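Local coordinates for protein endo-b-1,4-glucanase (Nasutitermes takasagoensis, PDB 1KS8) that probably hydrolyses internal beta-1,4-glucosidic linkages in cellulose and related beta-glucans, acting as a family 9 glycoside hydrolase with an (alpha/alpha)6 fold, at residues D4-Q7 and V8-S12; Q334-Y337 and A338-D341. All blocks are in the same frame, centred on the assembly; numbering follows the deposited sequence.

Interaction 1: residues D4-Q7 and V8-S12; sequences DYKQ and VLRDS
The guanidinium of R10 lies back over the helix turn that precedes it, with the backbone carbonyl of K6 on one of its faces: K6 O sits 3.7 Å from the R10 plane, displaced toward the rim. At the edge, in the plane, come the side-chain amide of Q7 and a water. The Q7 and R10 side chains cross at about a right angle, their flat groups turned 46° apart. This is the N-terminal turn of helix 5-18 in the (alpha/alpha)6 fold, and it illustrates how an N-cap residue begins a helix. D4 is the cap. Its CG stands anti to the backbone N (chi1 -171°), which brings D4 OD1 within 3.2 Å of Q7 N; the N-H meets the oxygen from above the carboxylate plane. The backbone then passes into regular i to i+4 bonding, from V8 N to D4 O at 3.1 Å through to D11 N to Q7 O at 2.8 Å. R10 runs extended from CG to NE, and K6 CB touches R10 NH2 at 3.9 Å. R10 NE donates to A86 O, just past helix 80-85, a bond that probably limits the rotation of the group. The cap and the arginine are joined through the edge water, which donates to D4 OD2 at 2.6 Å and accepts from R10 NH1 at 3.3 Å.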
loop_
_atom_site.group_PDB
_atom_site.type_symbol
_atom_site.label_atom_id
_atom_site.label_comp_id
_atom_site.label_asym_id
_atom_site.label_seq_id
_atom_site.Cartn_x
_atom_site.Cartn_y
_atom_site.Cartn_z
ATOM N N ASP A 4 10.059 16.070 -12.059
ATOM C CA ASP A 4 10.552 14.883 -12.750
ATOM C C ASP A 4 9.817 13.676 -12.166
ATOM O O ASP A 4 10.338 12.997 -11.277
ATOM C CB ASP A 4 12.055 14.741 -12.503
ATOM C CG ASP A 4 12.692 13.659 -13.349
ATOM O OD1 ASP A 4 11.958 12.822 -13.915
ATOM O OD2 ASP A 4 13.941 13.648 -13.436
ATOM N N TYR A 5 8.613 13.412 -12.665
ATOM C CA TYR A 5 7.812 12.296 -12.164
ATOM C C TYR A 5 8.515 10.956 -12.303
ATOM O O TYR A 5 8.336 10.070 -11.469
ATOM C CB TYR A 5 6.459 12.239 -12.880
ATOM C CG TYR A 5 5.636 13.493 -12.717
ATOM C CD1 TYR A 5 5.218 13.922 -11.457
ATOM C CD2 TYR A 5 5.293 14.266 -13.823
ATOM C CE1 TYR A 5 4.484 15.091 -11.303
ATOM C CE2 TYR A 5 4.562 15.435 -13.682
ATOM C CZ TYR A 5 4.162 15.846 -12.421
ATOM O OH TYR A 5 3.457 17.016 -12.290
ATOM N N LYS A 6 9.305 10.796 -13.358
ATOM C CA LYS A 6 10.029 9.547 -13.551
ATOM C C LYS A 6 10.962 9.305 -12.372
ATOM O O LYS A 6 11.048 8.191 -11.856
ATOM C CB LYS A 6 10.841 9.586 -14.845
ATOM C CG LYS A 6 10.007 9.572 -16.112
ATOM C CD LYS A 6 10.897 9.601 -17.348
ATOM C CE LYS A 6 10.077 9.511 -18.625
ATOM N NZ LYS A 6 9.141 10.658 -18.777
ATOM N N GLN A 7 11.661 10.349 -11.936
ATOM C CA GLN A 7 12.576 10.193 -10.816
ATOM C C GLN A 7 11.839 10.030 -9.490
ATOM O O GLN A 7 12.320 9.327 -8.606
ATOM C CB GLN A 7 13.556 11.369 -10.736
ATOM C CG GLN A 7 14.637 11.177 -9.671
ATOM C CD GLN A 7 15.414 9.879 -9.847
ATOM O OE1 GLN A 7 15.554 9.091 -8.907
ATOM N NE2 GLN A 7 15.929 9.655 -11.050
ATOM N N VAL A 8 10.682 10.670 -9.331
ATOM C CA VAL A 8 9.958 10.500 -8.077
ATOM C C VAL A 8 9.493 9.044 -8.003
ATOM O O VAL A 8 9.494 8.442 -6.930
ATOM C CB VAL A 8 8.753 11.461 -7.960
ATOM C CG1 VAL A 8 8.081 11.286 -6.602
ATOM C CG2 VAL A 8 9.222 12.901 -8.113
ATOM N N LEU A 9 9.116 8.476 -9.149
ATOM C CA LEU A 9 8.690 7.075 -9.204
ATOM C C LEU A 9 9.853 6.190 -8.751
ATOM O O LEU A 9 9.674 5.278 -7.944
ATOM C CB LEU A 9 8.263 6.692 -10.629
ATOM C CG LEU A 9 7.894 5.223 -10.887
ATOM C CD1 LEU A 9 6.831 4.758 -9.904
ATOM C CD2 LEU A 9 7.388 5.075 -12.315
ATOM N N ARG A 10 11.045 6.461 -9.273
ATOM C CA ARG A 10 12.223 5.693 -8.884
ATOM C C ARG A 10 12.483 5.882 -7.391
ATOM O O ARG A 10 12.873 4.942 -6.698
ATOM C CB ARG A 10 13.449 6.148 -9.677
ATOM C CG ARG A 10 13.351 5.895 -11.170
ATOM C CD ARG A 10 14.575 6.429 -11.908
ATOM N NE ARG A 10 14.341 6.488 -13.345
ATOM C CZ ARG A 10 14.393 7.603 -14.069
ATOM N NH1 ARG A 10 14.676 8.766 -13.494
ATOM N NH2 ARG A 10 14.153 7.555 -15.372
ATOM N N ASP A 11 12.265 7.097 -6.897
ATOM C CA ASP A 11 12.473 7.381 -5.478
ATOM C C ASP A 11 11.502 6.567 -4.630
ATOM O O ASP A 11 11.878 6.023 -3.593
ATOM C CB ASP A 11 12.267 8.869 -5.180
ATOM C CG ASP A 11 13.413 9.741 -5.667
ATOM O OD1 ASP A 11 13.292 10.977 -5.534
ATOM O OD2 ASP A 11 14.424 9.209 -6.170
ATOM N N SER A 12 10.248 6.488 -5.066
ATOM C CA SER A 12 9.251 5.724 -4.323
ATOM C C SER A 12 9.679 4.258 -4.237
ATOM O O SER A 12 9.485 3.600 -3.215
ATOM C CB SER A 12 7.879 5.846 -4.993
ATOM O OG SER A 12 6.863 5.258 -4.190
HETATM O O HOH W 1 15.682 11.813 -14.119
#

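Interaction 2: residues Q334-Y337 and A338-D341; sequences QIDY and ALGD
D336 and D341 meet across a Schellman motif toward the C-terminal part of helix 324-341, one of the helices of the (alpha/alpha)6 fold. Its two signature bonds are present: D341 N reaches five residues back to D336 O at 2.9 Å and nearly straight, 171° at the hydrogen, while inside that loop G340 N bonds to Y337 O at 3.1 Å, arriving from well above the carbonyl plane. D336 O thus has a strong donor in D341 N and a second, weak one in G340 N. G340 has a positive phi, and at its backbone angles a side chain would collide with the carbonyl oxygen of L339. Earlier in the turn the bonding is ordinary: A338 N donates to Q334 O, and L339 N to I335 O at 3.0 Å. The two aspartates run side by side, with D341 OD2 3.3 Å from D336 CB and their carboxylate planes 62° apart. Their OD2 atoms are 4.0 Å apart, a proximity that would be unfavourable between two full charges but is probably eased by protonation at the pH 2.5 of this structure. The OD1 atoms have partners, Y5 OH for D336 and Y3 OH for D341. Both ends of the Q334 amide are likewise satisfied, by L296 N and G294 O, and Y337 OH bonds to D399. On the apolar side L339 lies alongside I335, pointing the same way and packing on Y5 and V8 of helix 5-18. With an alanine here the isopropyl end, CG with its two methyls, is gone, which would probably open a gap between I335 and that neighbouring helix. L339 CG, turned anti to its own carbonyl carbon (chi1 -57°), rests 3.2 Å from I335 O.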
loop_
_atom_site.group_PDB
_atom_site.type_symbol
_atom_site.label_atom_id
_atom_site.label_comp_id
_atom_site.label_asym_id
_atom_site.label_seq_id
_atom_site.Cartn_x
_atom_site.Cartn_y
_atom_site.Cartn_z
ATOM N N GLN A 334 -2.825 17.317 -6.930
ATOM C CA GLN A 334 -2.646 16.685 -5.630
ATOM C C GLN A 334 -1.246 16.107 -5.503
ATOM O O GLN A 334 -0.582 16.284 -4.480
ATOM C CB GLN A 334 -3.709 15.604 -5.423
ATOM C CG GLN A 334 -5.121 16.168 -5.465
ATOM C CD GLN A 334 -5.331 17.271 -4.441
ATOM O OE1 GLN A 334 -5.333 17.022 -3.240
ATOM N NE2 GLN A 334 -5.497 18.501 -4.918
ATOM N N ILE A 335 -0.792 15.418 -6.544
ATOM C CA ILE A 335 0.550 14.860 -6.529
ATOM C C ILE A 335 1.547 16.021 -6.471
ATOM O O ILE A 335 2.515 15.982 -5.714
ATOM C CB ILE A 335 0.813 14.003 -7.787
ATOM C CG1 ILE A 335 -0.155 12.813 -7.816
ATOM C CG2 ILE A 335 2.259 13.526 -7.810
ATOM C CD1 ILE A 335 -0.096 11.920 -6.583
ATOM N N ASP A 336 1.294 17.066 -7.257
ATOM C CA ASP A 336 2.184 18.221 -7.268
ATOM C C ASP A 336 2.246 18.929 -5.917
ATOM O O ASP A 336 3.269 19.524 -5.574
ATOM C CB ASP A 336 1.776 19.204 -8.367
ATOM C CG ASP A 336 2.144 18.707 -9.752
ATOM O OD1 ASP A 336 2.819 17.660 -9.847
ATOM O OD2 ASP A 336 1.764 19.362 -10.747
ATOM N N TYR A 337 1.160 18.884 -5.152
ATOM C CA TYR A 337 1.190 19.506 -3.839
ATOM C C TYR A 337 2.192 18.721 -2.995
ATOM O O TYR A 337 3.035 19.305 -2.315
ATOM C CB TYR A 337 -0.192 19.486 -3.174
ATOM C CG TYR A 337 -0.198 20.136 -1.806
ATOM C CD1 TYR A 337 0.374 19.495 -0.706
ATOM C CD2 TYR A 337 -0.741 21.409 -1.618
ATOM C CE1 TYR A 337 0.408 20.103 0.545
ATOM C CE2 TYR A 337 -0.710 22.028 -0.370
ATOM C CZ TYR A 337 -0.133 21.369 0.707
ATOM O OH TYR A 337 -0.086 21.972 1.942
ATOM N N ALA A 338 2.107 17.394 -3.051
ATOM C CA ALA A 338 3.019 16.554 -2.285
ATOM C C ALA A 338 4.469 16.789 -2.691
ATOM O O ALA A 338 5.376 16.697 -1.862
ATOM C CB ALA A 338 2.663 15.082 -2.477
ATOM N N LEU A 339 4.688 17.096 -3.966
ATOM C CA LEU A 339 6.039 17.320 -4.467
ATOM C C LEU A 339 6.596 18.709 -4.183
ATOM O O LEU A 339 7.796 18.930 -4.335
ATOM C CB LEU A 339 6.100 17.037 -5.972
ATOM C CG LEU A 339 5.654 15.635 -6.403
ATOM C CD1 LEU A 339 5.868 15.472 -7.903
ATOM C CD2 LEU A 339 6.437 14.579 -5.637
ATOM N N GLY A 340 5.740 19.649 -3.785
ATOM C CA GLY A 340 6.242 20.976 -3.473
ATOM C C GLY A 340 5.428 22.206 -3.834
ATOM O O GLY A 340 5.804 23.307 -3.443
ATOM N N ASP A 341 4.320 22.053 -4.553
ATOM C CA ASP A 341 3.535 23.225 -4.935
ATOM C C ASP A 341 2.945 24.017 -3.770
ATOM O O ASP A 341 2.528 25.163 -3.942
ATOM C CB ASP A 341 2.430 22.823 -5.915
ATOM C CG ASP A 341 2.943 22.685 -7.337
ATOM O OD1 ASP A 341 4.175 22.753 -7.534
ATOM O OD2 ASP A 341 2.117 22.514 -8.257
#

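How the interactions relate
Interactions 1 and 2 treat opposite helix ends: the 4-12 turn starts helix 5-18 with a side-chain cap, whereas 334-341 falls toward the close of helix 324-341 and pairs the carbonyls of D336 and Y337 with backbone N-H groups of G340 and D341. Their centres lie about 13 Å apart, and the two touch directly. Y5 OH approaches D336 OD1 to 2.6 Å, a probable hydrogen bond, while Y5 CE1 and V8 CG1 pack on the two methyls of L339. Interaction 1 is only partly buried, its polar side carrying D4, R10 and a bridging water; interaction 2 is mostly buried, with D341 exposed. Both also lean on helix 415-430, through V8 and I335, which each touch L425.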